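Local coordinates for uncharacterized protein (Starkeya novella, PDB 5I20) that exports amino acids of many kinds, among them threonine, methionine, lysine and glutamate, across the bacterial inner membrane, at residues 36-41 and 185-189. Numbering follows the deposited sequence.
Sequences TALTFT and CLATA
Phe40 and Cys185 meet along the CD2-CE2 side of the ring, where SG lies nearest CD2, at 3.5 Å. The line from the ring centroid to SG is 71° off the ring normal, an oblique sulfur-aromatic contact in which a small polarisable thiol suits a close fit. The backbone joins in, since the CB of Cys185 rests 3.5 Å from Phe40 O. Thr188 brings its CB obliquely to the same ring at longer range, its hydroxyl being spent on Phe184 O within its own helix. The ring also meets His79 and Phe225. Ala37 and Ala189 bring their CA atoms to 4.0 Å, the nearest such pair across the segments, and their small methyls let each rest against the opposite carbonyl oxygen. Transmembrane helices 32-53 and 181-199 lie in the two EamA family regions of a DMT fold built of inverted repeats, and run nearly antiparallel at 161° with segment axes 7.9 Å apart. Ala189 CB packs against Thr41 OG1 (3.4 Å) and Ala37 O (3.5 Å), with Phe40 CB farther off. From beside its own backbone N, Thr41 OG1 donates to Ala37 O at 2.7 Å, nearly along the C=O axis (165°); that carbonyl also accepts from Thr41 N. On the flank, Leu186 extends CD2 to 3.9 Å from Thr41 O.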
# COMPACT_ATOMS: atom_id res chain seq x y z
N THR A 36 0.06 -1.65 -14.49
CA THR A 36 0.97 -2.25 -13.53
C THR A 36 2.30 -2.60 -14.20
O THR A 36 3.37 -2.29 -13.68
CB THR A 36 0.36 -3.51 -12.88
OG1 THR A 36 -0.84 -3.14 -12.17
CG2 THR A 36 1.34 -4.15 -11.92
N ALA A 37 2.21 -3.25 -15.36
CA ALA A 37 3.39 -3.62 -16.13
C ALA A 37 4.25 -2.41 -16.48
O ALA A 37 5.48 -2.47 -16.40
CB ALA A 37 2.97 -4.34 -17.40
N LEU A 38 3.61 -1.31 -16.86
CA LEU A 38 4.34 -0.10 -17.23
C LEU A 38 4.95 0.58 -16.01
O LEU A 38 6.11 0.97 -16.02
CB LEU A 38 3.41 0.87 -17.97
CG LEU A 38 2.89 0.44 -19.35
CD1 LEU A 38 1.87 1.43 -19.88
CD2 LEU A 38 4.04 0.26 -20.34
N THR A 39 4.16 0.72 -14.94
CA THR A 39 4.62 1.45 -13.77
C THR A 39 5.66 0.67 -12.94
O THR A 39 6.53 1.28 -12.32
CB THR A 39 3.44 1.83 -12.85
OG1 THR A 39 2.60 0.69 -12.63
CG2 THR A 39 2.62 2.94 -13.49
N PHE A 40 5.57 -0.65 -12.94
CA PHE A 40 6.51 -1.46 -12.17
C PHE A 40 7.82 -1.67 -12.91
O PHE A 40 8.86 -1.92 -12.29
CB PHE A 40 5.89 -2.80 -11.78
CG PHE A 40 5.17 -2.77 -10.47
CD1 PHE A 40 3.86 -2.32 -10.39
CD2 PHE A 40 5.80 -3.17 -9.31
CE1 PHE A 40 3.19 -2.28 -9.18
CE2 PHE A 40 5.14 -3.13 -8.09
CZ PHE A 40 3.84 -2.69 -8.03
N THR A 41 7.78 -1.58 -14.24
CA THR A 41 9.01 -1.57 -15.02
C THR A 41 9.77 -0.29 -14.70
O THR A 41 10.98 -0.32 -14.46
CB THR A 41 8.74 -1.66 -16.53
OG1 THR A 41 8.12 -2.92 -16.83
CG2 THR A 41 10.04 -1.55 -17.32
N CYS A 185 9.73 -5.97 -8.62
CA CYS A 185 8.93 -5.11 -9.48
C CYS A 185 9.01 -5.54 -10.94
O CYS A 185 7.99 -5.62 -11.63
CB CYS A 185 9.38 -3.65 -9.35
SG CYS A 185 8.94 -2.89 -7.76
N LEU A 186 10.22 -5.83 -11.42
CA LEU A 186 10.41 -6.24 -12.81
C LEU A 186 9.72 -7.58 -13.08
O LEU A 186 9.09 -7.76 -14.12
CB LEU A 186 11.90 -6.34 -13.14
CG LEU A 186 12.65 -5.00 -13.18
CD1 LEU A 186 14.13 -5.21 -13.46
CD2 LEU A 186 12.02 -4.06 -14.19
N ALA A 187 9.84 -8.50 -12.13
CA ALA A 187 9.17 -9.79 -12.25
C ALA A 187 7.66 -9.61 -12.24
O ALA A 187 6.95 -10.22 -13.05
CB ALA A 187 9.60 -10.72 -11.12
N THR A 188 7.17 -8.76 -11.34
CA THR A 188 5.74 -8.46 -11.27
C THR A 188 5.26 -7.80 -12.56
O THR A 188 4.16 -8.08 -13.04
CB THR A 188 5.41 -7.53 -10.08
OG1 THR A 188 5.84 -8.14 -8.86
CG2 THR A 188 3.91 -7.26 -10.01
N ALA A 189 6.09 -6.94 -13.13
CA ALA A 189 5.77 -6.29 -14.39
C ALA A 189 5.71 -7.30 -15.53
O ALA A 189 4.84 -7.22 -16.40
CB ALA A 189 6.78 -5.20 -14.71